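Long-range contacts in leucine aminopeptidase A1, chloroplastic (Solanum lycopersicum, PDB 5D8N), which removes N-terminal amino acids, preferably leucine, from peptides as a magnesium-dependent homohexameric aminopeptidase of the M17 family, and also has chaperone activity: residues P454-W460 and I481-F486; G403-I407 and V495-H499. The protein carries 1 engineered substitution. All coordinates share one frame; numbering follows the deposited sequence.

Overall arrangement
Both contacts belong to the catalytic domain, and both lie on the same side of the chain's centre. Contact 2 is a pair of neighbouring parallel strands inside the mixed sheet; contact 1, about 18 Å away between centres, is where the loop after strand 450-452 packs on helix 479-488. That helix comes just before strand 496-501 in the chain, and the two contacts touch: Ala484 O lies 3.5 Å from Trp497 CH2, and Met455 CE 4.0 Å from Trp497 CZ3. Contact 1 borders the active site: the side chain of Phe486 is about 4 Å from that of Arg389, predicted to be catalytic, and about 9 Å from that of the magnesium ligand Glu387. The side chain of Trp497 is about 10 Å from that of Arg389.

Contact 1: residues P454-W460 and I481-F486; sequences PMEESYW and ITGALF
Pro454 O lies 3.4 Å from Ile481 CG1 where the loop after strand 450-452 packs on helix 479-488 of the M17 catalytic domain, by van der Waals contacts of which several are to backbone carbonyls. The CG2 of Ile481 comes near Glu456 N, and its CD1 reaches the edge of the Tyr459 ring, in the ring plane, 3.9 Å from CE2. Leu485 spreads its two methyls over the loop. CD1 meets the backbone at Glu456 O, 3.4 Å away, while CD2 meets CE of Met455. That methyl is brought in by a bend at the end of the Met455 chain (chi3 70°), and it also touches Ala484, at CB and at the carbonyl. On the other flank the Trp460 side chain slides past Leu485 in the opposite direction, its CE3 3.6 Å from Leu485 CB and its CZ3 3.7 Å from Phe486 N. The Phe486 side chain continues to Arg389, a predicted active-site residue, about 4 Å away between side chains.

Further out, Met455 centres an inverse gamma turn. The CG of Glu456 lies over the centre of one face of the Tyr459 ring. The loop is at a subunit interface: Tyr459 OH hydrogen-bonds Leu421 O and Ser424 N of the second subunit, and Glu456 OE2 forms a salt bridge with Lys449 of that subunit. Within the loop, Ser458 OG is hydrogen-bonded to Glu456 OE2 on the anti side of the carboxylate, 18° out of its plane.

Contact 2: residues G403-I407 and V495-H499; sequences GVEKI and VQWLH
Ile407 and Trp497 are paired in register on adjacent parallel strands in the mixed sheet of the catalytic domain, their side chains crossing at a slant, with Lys406 beside Gln496 on the opposite face. As in a parallel pair, Ile407 bonds to the two residues flanking Trp497: its N donates to Gln496 O (2.8 Å), and its O accepts from Leu498 N, almost straight at 165°. Gln496 N in turn donates to Glu405 O.

The Ile407 side chain leaves the strand at CB, 4.0 Å from Trp497 CD1. Here it forks. CG2, anti to the backbone N, stays with the indole, also 4.0 Å from CD1; CG1 swings to the other side, beside the backbone N (chi1 -57°), and approaches CG1 of Val495. The terminal CD1 ends 3.7 Å from that same valine methyl. Helix 388-401 covers this face through Leu396, Ala399 and Cys400, while Asp409 OD2 accepts the Trp497 indole N-H, which helps set the turn of the ring.

On the other face Lys406 and Gln496 point the same way. The lysine chain runs extended along the amide to its salt bridge with Glu438, and its CE passes 3.8 Å from Gln496 OE1.

Contact 1: residues P454-W460 and I481-F486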
# COMPACT_ATOMS: atom_id res chain seq x y z
N PRO A 454 25.38 12.85 12.87
CA PRO A 454 26.66 12.82 12.17
C PRO A 454 26.49 13.09 10.68
O PRO A 454 25.60 12.54 10.04
CB PRO A 454 27.11 11.37 12.38
CG PRO A 454 25.83 10.59 12.46
CD PRO A 454 24.86 11.50 13.17
N MET A 455 27.42 13.83 10.09
CA MET A 455 27.50 13.93 8.65
C MET A 455 28.37 12.84 8.06
O MET A 455 29.54 13.06 7.74
CB MET A 455 27.98 15.33 8.28
CG MET A 455 26.88 16.33 8.62
SD MET A 455 27.17 17.98 7.99
CE MET A 455 26.97 17.68 6.24
N GLU A 456 27.85 11.61 8.09
CA GLU A 456 28.61 10.43 7.69
C GLU A 456 28.95 10.45 6.20
O GLU A 456 28.06 10.28 5.37
CB GLU A 456 27.80 9.18 8.03
CG GLU A 456 28.37 7.88 7.51
CD GLU A 456 29.83 7.66 7.88
OE1 GLU A 456 30.21 7.91 9.04
OE2 GLU A 456 30.63 7.26 7.00
N GLU A 457 30.22 10.69 5.88
CA GLU A 457 30.65 11.03 4.51
C GLU A 457 30.42 9.89 3.53
O GLU A 457 30.15 10.12 2.35
CB GLU A 457 32.15 11.39 4.42
CG GLU A 457 33.12 10.28 4.88
CD GLU A 457 33.61 9.27 3.82
OE1 GLU A 457 33.97 8.13 4.21
OE2 GLU A 457 33.74 9.58 2.61
N SER A 458 30.52 8.66 4.01
CA SER A 458 30.36 7.50 3.13
C SER A 458 29.00 7.46 2.45
O SER A 458 28.82 6.72 1.47
CB SER A 458 30.62 6.19 3.89
OG SER A 458 29.73 6.02 4.97
N TYR A 459 28.02 8.20 2.97
CA TYR A 459 26.68 8.08 2.42
C TYR A 459 26.55 8.98 1.19
O TYR A 459 25.54 8.93 0.48
CB TYR A 459 25.62 8.45 3.47
CG TYR A 459 25.56 7.50 4.65
CD1 TYR A 459 26.00 6.18 4.57
CD2 TYR A 459 24.91 7.89 5.81
CE1 TYR A 459 25.93 5.35 5.68
CE2 TYR A 459 24.81 7.06 6.89
CZ TYR A 459 25.33 5.80 6.83
OH TYR A 459 25.18 5.00 7.94
N TRP A 460 27.57 9.78 0.92
CA TRP A 460 27.49 10.66 -0.24
C TRP A 460 27.44 9.91 -1.59
O TRP A 460 26.80 10.34 -2.57
CB TRP A 460 28.63 11.67 -0.25
CG TRP A 460 28.51 12.63 -1.38
CD1 TRP A 460 29.38 12.78 -2.42
CD2 TRP A 460 27.39 13.49 -1.66
NE1 TRP A 460 28.84 13.63 -3.35
CE2 TRP A 460 27.65 14.11 -2.89
CE3 TRP A 460 26.26 13.87 -0.93
CZ2 TRP A 460 26.81 15.09 -3.43
CZ3 TRP A 460 25.37 14.77 -1.51
CH2 TRP A 460 25.68 15.41 -2.73
N ILE A 481 20.73 12.61 7.09
CA ILE A 481 22.14 12.79 6.86
C ILE A 481 22.46 13.17 5.41
O ILE A 481 23.24 14.10 5.18
CB ILE A 481 22.91 11.52 7.23
CG1 ILE A 481 22.74 11.22 8.71
CG2 ILE A 481 24.38 11.64 6.85
CD1 ILE A 481 23.26 9.88 9.13
N THR A 482 21.93 12.43 4.45
CA THR A 482 22.19 12.77 3.05
C THR A 482 21.54 14.10 2.65
O THR A 482 22.07 14.86 1.84
CB THR A 482 21.73 11.67 2.09
OG1 THR A 482 20.35 11.32 2.35
CG2 THR A 482 22.62 10.44 2.21
N GLY A 483 20.47 14.48 3.34
CA GLY A 483 19.93 15.84 3.19
C GLY A 483 20.96 16.88 3.59
O GLY A 483 21.20 17.84 2.86
N ALA A 484 21.61 16.64 4.72
CA ALA A 484 22.68 17.54 5.17
C ALA A 484 23.88 17.54 4.22
O ALA A 484 24.43 18.60 3.90
CB ALA A 484 23.11 17.18 6.58
N LEU A 485 24.25 16.36 3.73
CA LEU A 485 25.37 16.25 2.82
C LEU A 485 25.07 16.93 1.49
O LEU A 485 25.93 17.62 0.92
CB LEU A 485 25.72 14.79 2.56
CG LEU A 485 26.28 13.98 3.73
CD1 LEU A 485 26.39 12.51 3.34
CD2 LEU A 485 27.63 14.48 4.15
N PHE A 486 23.80 16.91 1.09
CA PHE A 486 23.37 17.65 -0.09
C PHE A 486 23.61 19.14 0.07
O PHE A 486 24.21 19.79 -0.79
CB PHE A 486 21.92 17.34 -0.42
CG PHE A 486 21.37 18.15 -1.54
CD1 PHE A 486 20.80 19.40 -1.32
CD2 PHE A 486 21.34 17.63 -2.82
CE1 PHE A 486 20.26 20.13 -2.37
CE2 PHE A 486 20.81 18.36 -3.88
CZ PHE A 486 20.38 19.65 -3.67

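Contact 2: residues G403-I407 and V495-H499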
# COMPACT_ATOMS: atom_id res chain seq x y z
N GLY A 403 29.83 37.21 2.40
CA GLY A 403 31.06 37.27 3.16
C GLY A 403 30.89 37.01 4.64
O GLY A 403 31.74 37.41 5.45
N VAL A 404 29.90 36.21 5.02
CA VAL A 404 29.77 35.85 6.41
C VAL A 404 30.83 34.85 6.89
O VAL A 404 31.36 34.08 6.12
CB VAL A 404 28.34 35.38 6.75
CG1 VAL A 404 27.36 36.50 6.44
CG2 VAL A 404 27.98 34.12 5.97
N GLU A 405 31.02 34.78 8.19
CA GLU A 405 31.92 33.83 8.83
C GLU A 405 31.18 32.54 9.27
O GLU A 405 31.75 31.46 9.29
CB GLU A 405 32.52 34.57 10.03
CG GLU A 405 33.39 33.77 10.98
CD GLU A 405 33.93 34.59 12.15
OE1 GLU A 405 33.79 35.84 12.13
OE2 GLU A 405 34.56 33.99 13.05
N LYS A 406 29.92 32.64 9.67
CA LYS A 406 29.16 31.50 10.18
C LYS A 406 27.73 31.57 9.63
O LYS A 406 27.12 32.65 9.63
CB LYS A 406 29.15 31.51 11.71
CG LYS A 406 30.52 31.54 12.38
CD LYS A 406 30.41 31.60 13.90
CE LYS A 406 31.78 31.79 14.56
NZ LYS A 406 31.59 31.85 16.03
N ILE A 407 27.19 30.41 9.28
CA ILE A 407 25.80 30.26 8.85
C ILE A 407 25.11 29.20 9.71
O ILE A 407 25.60 28.08 9.84
CB ILE A 407 25.73 29.80 7.39
CG1 ILE A 407 26.46 30.78 6.47
CG2 ILE A 407 24.29 29.68 6.94
CD1 ILE A 407 26.61 30.29 5.06
N VAL A 495 33.51 28.79 5.25
CA VAL A 495 32.49 29.35 6.13
C VAL A 495 32.08 28.25 7.12
O VAL A 495 31.85 27.12 6.72
CB VAL A 495 31.30 29.84 5.29
CG1 VAL A 495 30.18 30.35 6.18
CG2 VAL A 495 31.75 30.96 4.36
N GLN A 496 31.94 28.58 8.39
CA GLN A 496 31.38 27.60 9.33
C GLN A 496 29.86 27.53 9.16
O GLN A 496 29.21 28.55 8.96
CB GLN A 496 31.68 27.99 10.77
CG GLN A 496 33.15 28.09 11.10
CD GLN A 496 33.38 28.20 12.60
OE1 GLN A 496 32.44 28.26 13.38
NE2 GLN A 496 34.62 28.34 12.99
N TRP A 497 29.32 26.33 9.11
CA TRP A 497 27.93 26.15 8.73
C TRP A 497 27.32 24.98 9.48
O TRP A 497 27.92 23.92 9.62
CB TRP A 497 27.81 25.98 7.23
CG TRP A 497 26.54 25.30 6.79
CD1 TRP A 497 25.28 25.85 6.78
CD2 TRP A 497 26.37 23.92 6.47
NE1 TRP A 497 24.37 24.92 6.37
CE2 TRP A 497 25.02 23.73 6.14
CE3 TRP A 497 27.27 22.88 6.20
CZ2 TRP A 497 24.52 22.52 5.67
CZ3 TRP A 497 26.76 21.66 5.78
CH2 TRP A 497 25.41 21.50 5.50
N LEU A 498 26.14 25.25 10.03
CA LEU A 498 25.32 24.22 10.65
C LEU A 498 23.89 24.22 10.12
O LEU A 498 23.25 25.27 9.98
CB LEU A 498 25.29 24.41 12.16
CG LEU A 498 24.51 23.40 13.01
CD1 LEU A 498 25.19 23.30 14.35
CD2 LEU A 498 23.07 23.80 13.23
N HIS A 499 23.38 23.02 9.93
CA HIS A 499 22.04 22.79 9.39
C HIS A 499 21.17 22.20 10.51
O HIS A 499 21.54 21.20 11.12
CB HIS A 499 22.11 21.82 8.21
CG HIS A 499 20.82 21.13 7.91
ND1 HIS A 499 19.70 21.81 7.48
CD2 HIS A 499 20.50 19.82 7.83
CE1 HIS A 499 18.74 20.95 7.21
NE2 HIS A 499 19.20 19.73 7.42